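Local coordinates for 450aa long hypothetical fmu protein (Pyrococcus horikoshii, PDB 2YXL) that probably methylates cytosine at carbon 5 in RNA, as a class I-like S-adenosylmethionine-dependent enzyme of the RsmB/NOP family, and binds sinefungin, at residues N283-M297 against G308-A322. Sequence-based numbering, arbitrary orientation.
Sequences NKGKIYAFDVDKMRM and GIKIVKPLVKDARKA. With SFG (sinefungin), chain B.
Ile287 to Phe290 pair in parallel with Val312 to Leu315, the two strands of a beta-alpha-beta unit whose helix is 294-306. The unit belongs to the Rossmann-like fold of class I methyltransferases, and strand 286-290 lies between 262-265 and 312-315. Backbone bonds alternate across the pair: Ile287 N to Ile311 O, Lys313 N to Ile287 O (2.8 Å), Ala289 N to Lys313 O and Leu315 N to Ala289 O. A weak fifth joins Asp291 N to Leu315 O.

At the start of the pair, the Asn283 amide holds the turn after the helix. Its OD1 accepts from Lys310 N in the carbonyl plane, on a lone pair, and its ND2 donates to Gly308 O (3.0 Å).

Apolar contacts line both faces. On the face of Ile287 and Val312, Ile287 CB meets Val312 CG2 at 3.8 Å. On the same face, beside Ala289, the Met297 chain turns at chi2 (70°) and sets SD against Pro314 CB. On the other, Phe290 and Leu315 lie side by side, and Ala322 CB also approaches Phe290 CZ.

The loops that follow the two strands bind sinefungin. Asp291 OD1 and OD2 take the ribose hydroxyls O3' and O2', each at 2.8 Å. Val292 packs both methyls on the adenine. Asp318 OD1 accepts weakly from N6 but firmly from Arg320 N. Ala319 N donates to adenine N1 at 3.1 Å.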
loop_
_atom_site.group_PDB
_atom_site.type_symbol
_atom_site.label_atom_id
_atom_site.label_comp_id
_atom_site.label_asym_id
_atom_site.label_seq_id
_atom_site.Cartn_x
_atom_site.Cartn_y
_atom_site.Cartn_z
ATOM N N ASN A 283 -1.827 18.404 19.901
ATOM C CA ASN A 283 -1.085 19.536 19.336
ATOM C C ASN A 283 -0.162 20.246 20.341
ATOM O O ASN A 283 0.040 21.463 20.267
ATOM C CB ASN A 283 -2.049 20.528 18.663
ATOM C CG ASN A 283 -1.549 21.014 17.312
ATOM O OD1 ASN A 283 -0.561 20.507 16.774
ATOM N ND2 ASN A 283 -2.244 21.996 16.749
ATOM N N LYS A 284 0.389 19.474 21.278
ATOM C CA LYS A 284 1.327 19.988 22.281
ATOM C C LYS A 284 2.518 19.048 22.447
ATOM O O LYS A 284 2.361 17.823 22.450
ATOM C CB LYS A 284 0.631 20.214 23.626
ATOM C CG LYS A 284 -0.247 21.457 23.670
ATOM C CD LYS A 284 -0.666 21.802 25.088
ATOM C CE LYS A 284 -1.599 23.001 25.104
ATOM N NZ LYS A 284 -1.840 23.502 26.486
ATOM N N GLY A 285 3.707 19.634 22.581
ATOM C CA GLY A 285 4.952 18.872 22.642
ATOM C C GLY A 285 5.803 19.071 21.402
ATOM O O GLY A 285 5.792 20.147 20.802
ATOM N N LYS A 286 6.542 18.031 21.018
ATOM C CA LYS A 286 7.427 18.097 19.856
ATOM C C LYS A 286 7.578 16.739 19.166
ATOM O O LYS A 286 7.752 15.713 19.828
ATOM C CB LYS A 286 8.801 18.641 20.269
ATOM C CG LYS A 286 9.613 19.251 19.127
ATOM C CD LYS A 286 10.772 20.100 19.642
ATOM C CE LYS A 286 10.295 21.452 20.165
ATOM N NZ LYS A 286 11.403 22.254 20.748
ATOM N N ILE A 287 7.501 16.743 17.837
ATOM C CA ILE A 287 7.738 15.538 17.043
ATOM C C ILE A 287 8.845 15.772 16.017
ATOM O O ILE A 287 8.733 16.646 15.155
ATOM C CB ILE A 287 6.455 15.037 16.317
ATOM C CG1 ILE A 287 5.323 14.778 17.317
ATOM C CG2 ILE A 287 6.757 13.774 15.498
ATOM C CD1 ILE A 287 3.952 14.637 16.681
ATOM N N TYR A 288 9.913 14.986 16.125
ATOM C CA TYR A 288 10.970 14.978 15.121
ATOM C C TYR A 288 10.652 13.913 14.076
ATOM O O TYR A 288 10.557 12.725 14.398
ATOM C CB TYR A 288 12.340 14.721 15.761
ATOM C CG TYR A 288 12.844 15.844 16.648
ATOM C CD1 TYR A 288 12.786 15.740 18.037
ATOM C CD2 TYR A 288 13.384 17.009 16.097
ATOM C CE1 TYR A 288 13.250 16.767 18.858
ATOM C CE2 TYR A 288 13.850 18.043 16.910
ATOM C CZ TYR A 288 13.779 17.913 18.288
ATOM O OH TYR A 288 14.237 18.929 19.095
ATOM N N ALA A 289 10.482 14.348 12.829
ATOM C CA ALA A 289 10.084 13.462 11.737
ATOM C C ALA A 289 11.184 13.295 10.687
ATOM O O ALA A 289 11.476 14.218 9.924
ATOM C CB ALA A 289 8.794 13.963 11.097
ATOM N N PHE A 290 11.780 12.105 10.655
ATOM C CA PHE A 290 12.880 11.794 9.745
ATOM C C PHE A 290 12.412 11.021 8.518
ATOM O O PHE A 290 11.600 10.100 8.631
ATOM C CB PHE A 290 13.956 10.978 10.467
ATOM C CG PHE A 290 14.683 11.734 11.541
ATOM C CD1 PHE A 290 14.198 11.759 12.847
ATOM C CD2 PHE A 290 15.864 12.412 11.253
ATOM C CE1 PHE A 290 14.871 12.456 13.847
ATOM C CE2 PHE A 290 16.546 13.112 12.248
ATOM C CZ PHE A 290 16.048 13.133 13.546
ATOM N N ASP A 291 12.932 11.403 7.351
ATOM C CA ASP A 291 12.739 10.647 6.109
ATOM C C ASP A 291 13.759 11.048 5.041
ATOM O O ASP A 291 13.985 12.237 4.804
ATOM C CB ASP A 291 11.315 10.807 5.570
ATOM C CG ASP A 291 10.894 9.647 4.687
ATOM O OD1 ASP A 291 10.057 8.840 5.139
ATOM O OD2 ASP A 291 11.405 9.536 3.549
ATOM N N VAL A 292 14.359 10.050 4.395
ATOM C CA VAL A 292 15.375 10.288 3.360
ATOM C C VAL A 292 14.786 10.810 2.049
ATOM O O VAL A 292 15.479 11.468 1.269
ATOM C CB VAL A 292 16.241 9.027 3.071
ATOM C CG1 VAL A 292 17.224 8.779 4.203
ATOM C CG2 VAL A 292 15.373 7.794 2.809
ATOM N N ASP A 293 13.509 10.513 1.817
ATOM C CA ASP A 293 12.837 10.896 0.581
ATOM C C ASP A 293 12.258 12.305 0.685
ATOM O O ASP A 293 11.333 12.553 1.461
ATOM C CB ASP A 293 11.747 9.877 0.231
ATOM C CG ASP A 293 11.343 9.932 -1.229
ATOM O OD1 ASP A 293 10.600 10.863 -1.610
ATOM O OD2 ASP A 293 11.759 9.037 -1.997
ATOM N N LYS A 294 12.820 13.220 -0.103
ATOM C CA LYS A 294 12.411 14.626 -0.121
ATOM C C LYS A 294 11.013 14.796 -0.719
ATOM O O LYS A 294 10.250 15.668 -0.295
ATOM C CB LYS A 294 13.434 15.459 -0.911
ATOM C CG LYS A 294 13.271 16.982 -0.806
ATOM C CD LYS A 294 14.007 17.581 0.397
ATOM C CE LYS A 294 15.423 18.048 0.045
ATOM N NZ LYS A 294 16.390 16.928 -0.142
ATOM N N MET A 295 10.691 13.950 -1.695
ATOM C CA MET A 295 9.421 14.016 -2.417
ATOM C C MET A 295 8.261 13.437 -1.601
ATOM O O MET A 295 7.101 13.791 -1.821
ATOM C CB MET A 295 9.550 13.296 -3.762
ATOM C CG MET A 295 8.661 13.847 -4.867
ATOM S SD MET A 295 9.136 13.247 -6.504
ATOM C CE MET A 295 10.590 14.240 -6.858
ATOM N N ARG A 296 8.583 12.541 -0.670
ATOM C CA ARG A 296 7.596 11.995 0.258
ATOM C C ARG A 296 7.422 12.936 1.447
ATOM O O ARG A 296 6.335 13.032 2.024
ATOM C CB ARG A 296 8.018 10.607 0.751
ATOM C CG ARG A 296 8.080 9.521 -0.319
ATOM C CD ARG A 296 6.773 8.770 -0.491
ATOM N NE ARG A 296 6.412 7.994 0.696
ATOM C CZ ARG A 296 6.879 6.781 0.984
ATOM N NH1 ARG A 296 7.747 6.181 0.179
ATOM N NH2 ARG A 296 6.478 6.168 2.092
ATOM N N MET A 297 8.504 13.625 1.807
ATOM C CA MET A 297 8.502 14.570 2.922
ATOM C C MET A 297 7.645 15.801 2.625
ATOM O O MET A 297 7.007 16.347 3.529
ATOM C CB MET A 297 9.933 14.984 3.283
ATOM C CG MET A 297 10.045 15.868 4.523
ATOM S SD MET A 297 9.673 15.009 6.066
ATOM C CE MET A 297 11.286 14.357 6.490
ATOM N N GLY A 308 -3.645 21.293 10.499
ATOM C CA GLY A 308 -3.496 22.182 11.652
ATOM C C GLY A 308 -2.469 21.749 12.683
ATOM O O GLY A 308 -2.474 22.246 13.813
ATOM N N ILE A 309 -1.591 20.824 12.300
ATOM C CA ILE A 309 -0.488 20.390 13.157
ATOM C C ILE A 309 0.576 21.491 13.205
ATOM O O ILE A 309 0.872 22.120 12.186
ATOM C CB ILE A 309 0.161 19.069 12.651
ATOM C CG1 ILE A 309 -0.897 18.043 12.191
ATOM C CG2 ILE A 309 1.130 18.501 13.693
ATOM C CD1 ILE A 309 -1.819 17.504 13.281
ATOM N N LYS A 310 1.142 21.715 14.389
ATOM C CA LYS A 310 2.118 22.790 14.584
ATOM C C LYS A 310 3.332 22.406 15.443
ATOM O O LYS A 310 4.191 23.246 15.722
ATOM C CB LYS A 310 1.427 24.044 15.143
ATOM C CG LYS A 310 0.624 23.825 16.418
ATOM C CD LYS A 310 -0.090 25.101 16.837
ATOM C CE LYS A 310 -0.861 24.906 18.133
ATOM N NZ LYS A 310 -1.496 26.175 18.586
ATOM N N ILE A 311 3.407 21.138 15.840
ATOM C CA ILE A 311 4.469 20.668 16.735
ATOM C C ILE A 311 5.473 19.730 16.059
ATOM O O ILE A 311 6.313 19.122 16.728
ATOM C CB ILE A 311 3.890 19.970 17.994
ATOM C CG1 ILE A 311 3.075 18.731 17.604
ATOM C CG2 ILE A 311 3.068 20.957 18.825
ATOM C CD1 ILE A 311 3.000 17.677 18.686
ATOM N N VAL A 312 5.385 19.620 14.735
ATOM C CA VAL A 312 6.244 18.706 13.985
ATOM C C VAL A 312 7.412 19.440 13.330
ATOM O O VAL A 312 7.218 20.387 12.563
ATOM C CB VAL A 312 5.441 17.892 12.931
ATOM C CG1 VAL A 312 6.377 17.120 11.997
ATOM C CG2 VAL A 312 4.478 16.935 13.619
ATOM N N LYS A 313 8.624 18.996 13.655
ATOM C CA LYS A 313 9.833 19.501 13.018
ATOM C C LYS A 313 10.362 18.449 12.044
ATOM O O LYS A 313 10.914 17.430 12.468
ATOM C CB LYS A 313 10.894 19.874 14.061
ATOM C CG LYS A 313 10.520 21.076 14.920
ATOM C CD LYS A 313 11.663 21.499 15.830
ATOM C CE LYS A 313 11.268 22.695 16.686
ATOM N NZ LYS A 313 12.399 23.180 17.526
ATOM N N PRO A 314 10.174 18.687 10.732
ATOM C CA PRO A 314 10.603 17.733 9.711
ATOM C C PRO A 314 12.105 17.809 9.419
ATOM O O PRO A 314 12.675 18.902 9.352
ATOM C CB PRO A 314 9.783 18.141 8.484
ATOM C CG PRO A 314 9.496 19.591 8.674
ATOM C CD PRO A 314 9.535 19.883 10.148
ATOM N N LEU A 315 12.729 16.645 9.255
ATOM C CA LEU A 315 14.164 16.556 9.010
ATOM C C LEU A 315 14.491 15.545 7.912
ATOM O O LEU A 315 14.425 14.331 8.126
ATOM C CB LEU A 315 14.912 16.212 10.305
ATOM C CG LEU A 315 15.059 17.309 11.365
ATOM C CD1 LEU A 315 15.313 16.700 12.733
ATOM C CD2 LEU A 315 16.161 18.299 10.998
ATOM N N VAL A 316 14.846 16.062 6.737
ATOM C CA VAL A 316 15.187 15.233 5.582
ATOM C C VAL A 316 16.622 14.714 5.715
ATOM O O VAL A 316 17.539 15.191 5.041
ATOM C CB VAL A 316 15.003 15.999 4.242
ATOM C CG1 VAL A 316 15.030 15.034 3.059
ATOM C CG2 VAL A 316 13.702 16.796 4.245
ATOM N N LYS A 317 16.805 13.743 6.606
ATOM C CA LYS A 317 18.116 13.154 6.870
ATOM C C LYS A 317 18.018 11.646 7.074
ATOM O O LYS A 317 16.930 11.109 7.293
ATOM C CB LYS A 317 18.770 13.805 8.099
ATOM C CG LYS A 317 19.552 15.087 7.813
ATOM C CD LYS A 317 18.711 16.340 8.053
ATOM C CE LYS A 317 19.406 17.594 7.531
ATOM N NZ LYS A 317 20.630 17.946 8.306
ATOM N N ASP A 318 19.164 10.972 6.993
ATOM C CA ASP A 318 19.264 9.550 7.301
ATOM C C ASP A 318 18.955 9.335 8.780
ATOM O O ASP A 318 19.477 10.046 9.640
ATOM C CB ASP A 318 20.666 9.033 6.962
ATOM C CG ASP A 318 20.750 7.515 6.941
ATOM O OD1 ASP A 318 20.120 6.855 7.791
ATOM O OD2 ASP A 318 21.465 6.977 6.069
ATOM N N ALA A 319 18.100 8.356 9.066
ATOM C CA ALA A 319 17.643 8.106 10.434
ATOM C C ALA A 319 18.608 7.242 11.248
ATOM O O ALA A 319 18.400 7.041 12.447
ATOM C CB ALA A 319 16.247 7.504 10.430
ATOM N N ARG A 320 19.654 6.731 10.598
ATOM C CA ARG A 320 20.754 6.084 11.318
ATOM C C ARG A 320 21.595 7.137 12.042
ATOM O O ARG A 320 22.194 6.859 13.083
ATOM C CB ARG A 320 21.615 5.227 10.387
ATOM C CG ARG A 320 20.984 3.891 10.012
ATOM C CD ARG A 320 20.523 3.874 8.567
ATOM N NE ARG A 320 21.613 3.510 7.666
ATOM C CZ ARG A 320 21.623 3.725 6.352
ATOM N NH1 ARG A 320 20.602 4.322 5.752
ATOM N NH2 ARG A 320 22.668 3.348 5.634
ATOM N N LYS A 321 21.633 8.341 11.471
ATOM C CA LYS A 321 22.095 9.538 12.172
ATOM C C LYS A 321 20.973 9.966 13.119
ATOM O O LYS A 321 19.809 9.627 12.892
ATOM C CB LYS A 321 22.425 10.661 11.184
ATOM C CG LYS A 321 23.393 10.265 10.074
ATOM C CD LYS A 321 23.535 11.374 9.041
ATOM C CE LYS A 321 24.079 10.845 7.720
ATOM N NZ LYS A 321 25.475 10.336 7.828
ATOM N N ALA A 322 21.319 10.725 14.159
ATOM C CA ALA A 322 20.432 10.959 15.311
ATOM C C ALA A 322 20.278 9.638 16.063
ATOM O O ALA A 322 19.505 8.773 15.639
ATOM C CB ALA A 322 19.076 11.522 14.887
HETATM N N SFG B . 5.409 5.880 8.919
HETATM C CA SFG B . 4.977 6.343 7.588
HETATM C C SFG B . 3.473 6.687 7.608
HETATM O O SFG B . 3.057 7.489 6.746
HETATM O OXT SFG B . 2.770 6.152 8.493
HETATM C CB SFG B . 5.300 5.278 6.522
HETATM C CG SFG B . 6.820 5.077 6.380
HETATM C CD SFG B . 7.192 4.086 5.265
HETATM N NE SFG B . 6.658 2.761 5.612
HETATM C "C5'" SFG B . 8.721 3.936 5.097
HETATM C "C4'" SFG B . 9.484 5.274 4.924
HETATM O "O4'" SFG B . 10.817 5.042 5.440
HETATM C "C3'" SFG B . 9.680 5.706 3.460
HETATM O "O3'" SFG B . 9.091 7.001 3.278
HETATM C "C2'" SFG B . 11.204 5.774 3.281
HETATM O "O2'" SFG B . 11.588 6.916 2.505
HETATM C "C1'" SFG B . 11.673 5.950 4.721
HETATM N N9 SFG B . 13.089 5.554 4.973
HETATM C C8 SFG B . 13.701 4.454 4.530
HETATM N N7 SFG B . 14.960 4.432 4.969
HETATM C C5 SFG B . 15.154 5.528 5.698
HETATM C C6 SFG B . 16.244 6.043 6.396
HETATM N N6 SFG B . 17.407 5.394 6.419
HETATM N N1 SFG B . 16.105 7.209 7.051
HETATM C C2 SFG B . 14.952 7.866 7.036
HETATM N N3 SFG B . 13.896 7.401 6.378
HETATM C C4 SFG B . 13.965 6.240 5.704
#